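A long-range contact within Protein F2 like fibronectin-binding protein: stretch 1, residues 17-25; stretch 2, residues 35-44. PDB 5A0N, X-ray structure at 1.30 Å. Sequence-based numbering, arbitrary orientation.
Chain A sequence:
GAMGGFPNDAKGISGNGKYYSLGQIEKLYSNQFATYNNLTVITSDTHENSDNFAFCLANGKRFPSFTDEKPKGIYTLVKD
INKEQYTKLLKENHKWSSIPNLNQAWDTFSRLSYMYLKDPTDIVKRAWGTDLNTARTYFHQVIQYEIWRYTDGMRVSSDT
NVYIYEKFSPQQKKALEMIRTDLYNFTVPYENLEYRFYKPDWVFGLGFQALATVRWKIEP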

# COMPACT_ATOMS: atom_id res chain seq x y z
N GLY A 17 -8.58 -18.99 4.14
CA GLY A 17 -7.48 -18.14 4.59
C GLY A 17 -6.63 -17.54 3.48
O GLY A 17 -5.61 -16.92 3.79
N LYS A 18 -7.05 -17.69 2.22
CA LYS A 18 -6.28 -17.16 1.09
C LYS A 18 -6.98 -15.97 0.44
O LYS A 18 -8.20 -15.89 0.37
CB LYS A 18 -6.01 -18.23 0.02
CG LYS A 18 -5.32 -19.49 0.53
CD LYS A 18 -3.97 -19.18 1.19
CE LYS A 18 -3.22 -20.41 1.63
NZ LYS A 18 -2.63 -21.02 0.45
N TYR A 19 -6.15 -15.04 -0.01
CA TYR A 19 -6.58 -13.75 -0.55
C TYR A 19 -5.83 -13.43 -1.83
O TYR A 19 -4.67 -13.85 -1.99
CB TYR A 19 -6.33 -12.64 0.50
CG TYR A 19 -7.10 -12.86 1.79
CD1 TYR A 19 -6.59 -13.68 2.78
CD2 TYR A 19 -8.36 -12.30 2.00
CE1 TYR A 19 -7.28 -13.96 3.93
CE2 TYR A 19 -9.07 -12.54 3.17
CZ TYR A 19 -8.54 -13.39 4.12
OH TYR A 19 -9.32 -13.64 5.23
N TYR A 20 -6.48 -12.66 -2.70
CA TYR A 20 -5.92 -12.18 -3.95
C TYR A 20 -5.88 -10.66 -3.89
O TYR A 20 -6.54 -10.05 -3.05
CB TYR A 20 -6.76 -12.60 -5.16
CG TYR A 20 -7.11 -14.07 -5.27
CD1 TYR A 20 -6.25 -15.09 -4.84
CD2 TYR A 20 -8.30 -14.44 -5.83
CE1 TYR A 20 -6.57 -16.42 -5.03
CE2 TYR A 20 -8.65 -15.75 -6.01
CZ TYR A 20 -7.78 -16.76 -5.61
OH TYR A 20 -8.11 -18.07 -5.78
N SER A 21 -5.13 -10.04 -4.81
CA SER A 21 -5.17 -8.59 -4.93
C SER A 21 -5.43 -8.17 -6.38
O SER A 21 -4.97 -8.80 -7.35
CB SER A 21 -3.88 -7.95 -4.45
OG SER A 21 -3.88 -6.55 -4.61
N LEU A 22 -6.16 -7.06 -6.51
CA LEU A 22 -6.45 -6.46 -7.79
C LEU A 22 -5.23 -5.75 -8.38
O LEU A 22 -5.24 -5.37 -9.57
CB LEU A 22 -7.63 -5.50 -7.69
CG LEU A 22 -8.91 -6.10 -7.13
CD1 LEU A 22 -10.04 -5.09 -7.19
CD2 LEU A 22 -9.32 -7.40 -7.85
N GLY A 23 -4.18 -5.55 -7.58
CA GLY A 23 -2.97 -4.97 -8.09
C GLY A 23 -2.87 -3.48 -7.97
O GLY A 23 -3.79 -2.82 -7.47
N GLN A 24 -1.75 -2.95 -8.44
CA GLN A 24 -1.51 -1.51 -8.45
C GLN A 24 -2.08 -0.98 -9.78
O GLN A 24 -3.28 -0.67 -9.83
CB GLN A 24 -0.04 -1.18 -8.20
CG GLN A 24 0.13 0.31 -7.98
CD GLN A 24 1.55 0.80 -7.87
OE1 GLN A 24 2.49 0.11 -8.23
NE2 GLN A 24 1.69 2.02 -7.32
N ILE A 25 -1.29 -0.88 -10.85
CA ILE A 25 -1.87 -0.55 -12.15
C ILE A 25 -1.98 -1.87 -12.91
O ILE A 25 -0.97 -2.47 -13.29
CB ILE A 25 -1.06 0.47 -12.96
CG1 ILE A 25 -0.91 1.76 -12.18
CG2 ILE A 25 -1.75 0.75 -14.31
CD1 ILE A 25 -0.10 2.84 -12.88
N THR A 35 -6.31 -0.15 -15.00
CA THR A 35 -6.77 0.82 -14.04
C THR A 35 -5.87 0.79 -12.80
O THR A 35 -5.18 -0.21 -12.55
CB THR A 35 -8.24 0.56 -13.66
OG1 THR A 35 -8.45 -0.82 -13.38
CG2 THR A 35 -9.18 1.00 -14.77
N TYR A 36 -5.90 1.87 -12.04
CA TYR A 36 -5.20 1.94 -10.76
C TYR A 36 -6.14 1.38 -9.70
O TYR A 36 -7.20 1.95 -9.45
CB TYR A 36 -4.79 3.39 -10.44
CG TYR A 36 -3.77 3.43 -9.31
CD1 TYR A 36 -4.14 3.25 -8.00
CD2 TYR A 36 -2.44 3.58 -9.58
CE1 TYR A 36 -3.21 3.21 -6.97
CE2 TYR A 36 -1.50 3.53 -8.57
CZ TYR A 36 -1.87 3.33 -7.27
OH TYR A 36 -0.90 3.27 -6.28
N ASN A 37 -5.75 0.26 -9.07
CA ASN A 37 -6.68 -0.55 -8.28
C ASN A 37 -6.40 -0.56 -6.78
O ASN A 37 -7.02 -1.32 -6.05
CB ASN A 37 -6.76 -1.98 -8.80
CG ASN A 37 -7.00 -2.01 -10.30
OD1 ASN A 37 -7.78 -1.20 -10.82
ND2 ASN A 37 -6.33 -2.90 -10.98
N ASN A 38 -5.45 0.27 -6.32
CA ASN A 38 -5.20 0.50 -4.89
C ASN A 38 -4.76 -0.73 -4.13
O ASN A 38 -4.82 -0.76 -2.91
CB ASN A 38 -6.39 1.15 -4.23
CG ASN A 38 -6.58 2.60 -4.60
OD1 ASN A 38 -5.80 3.21 -5.31
ND2 ASN A 38 -7.63 3.19 -4.08
N LEU A 39 -4.32 -1.76 -4.85
CA LEU A 39 -3.97 -3.04 -4.23
C LEU A 39 -5.08 -3.60 -3.36
O LEU A 39 -4.84 -4.30 -2.40
CB LEU A 39 -2.60 -2.99 -3.54
CG LEU A 39 -1.42 -2.89 -4.49
CD1 LEU A 39 -0.20 -2.20 -3.83
CD2 LEU A 39 -1.03 -4.26 -5.06
N THR A 40 -6.32 -3.32 -3.76
CA THR A 40 -7.46 -3.92 -3.06
C THR A 40 -7.25 -5.40 -2.89
O THR A 40 -6.85 -6.09 -3.84
CB THR A 40 -8.75 -3.66 -3.85
OG1 THR A 40 -8.95 -2.25 -3.96
CG2 THR A 40 -9.97 -4.31 -3.24
N VAL A 41 -7.58 -5.93 -1.70
CA VAL A 41 -7.42 -7.34 -1.40
C VAL A 41 -8.82 -7.93 -1.29
O VAL A 41 -9.72 -7.33 -0.68
CB VAL A 41 -6.60 -7.56 -0.11
CG1 VAL A 41 -6.38 -9.03 0.10
CG2 VAL A 41 -5.27 -6.80 -0.20
N ILE A 42 -8.98 -9.11 -1.90
CA ILE A 42 -10.25 -9.82 -1.98
C ILE A 42 -10.10 -11.26 -1.46
O ILE A 42 -9.03 -11.85 -1.55
CB ILE A 42 -10.83 -9.78 -3.40
CG1 ILE A 42 -9.91 -10.52 -4.40
CG2 ILE A 42 -11.12 -8.36 -3.86
CD1 ILE A 42 -10.58 -10.76 -5.76
N THR A 43 -11.20 -11.82 -0.99
CA THR A 43 -11.23 -13.20 -0.59
C THR A 43 -11.08 -14.10 -1.82
O THR A 43 -11.58 -13.79 -2.91
CB THR A 43 -12.52 -13.56 0.14
OG1 THR A 43 -13.60 -13.36 -0.78
CG2 THR A 43 -12.70 -12.71 1.40
N SER A 44 -10.39 -15.22 -1.64
CA SER A 44 -10.17 -16.15 -2.77
C SER A 44 -11.43 -16.86 -3.18
O SER A 44 -11.52 -17.30 -4.32
CB SER A 44 -9.12 -17.19 -2.43
OG SER A 44 -9.58 -18.01 -1.38

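How do the backbones join? They run antiparallel, forming two short ladders whose register shifts by one between S21 and I25. Y20 and I42 form the hydrogen-bonded pair, Y20 N to I42 O and I42 N to Y20 O both being 2.9 Å. L22 N continues the pattern to T40 O at 2.9 Å.

What do the side chains do beside this pair? Y20 and I42 lie on the same face, with Y20 CB 3.9 Å from I42 CG1. With chi1 at m, the Y20 ring reaches S44, whose CB sits over one face, 3.5 Å from Y20 CZ, in a CH-pi contact. I42, at p and then t, extends CD1 to 4.2 Å from L22 CD2.

How is the shift between ladders bridged? S21, at t, places OG 3.1 Å from T40 O, which it donates to, while accepting from G23 N, also at 3.1 Å. N37, at m, sends ND2 to L22 O at 3.0 Å. G23 O accepts from L39 N at 2.9 Å, and Q24 O from N37 N at 2.7 Å.

Why is Q24 extended? Its chi1 and chi2, both t, carry NE2 to Y36 OH, a 3.1 Å hydrogen bond. Y36, also t, lays its ring near I25, where I25 CG1 meets Y36 CD2 at 3.5 Å.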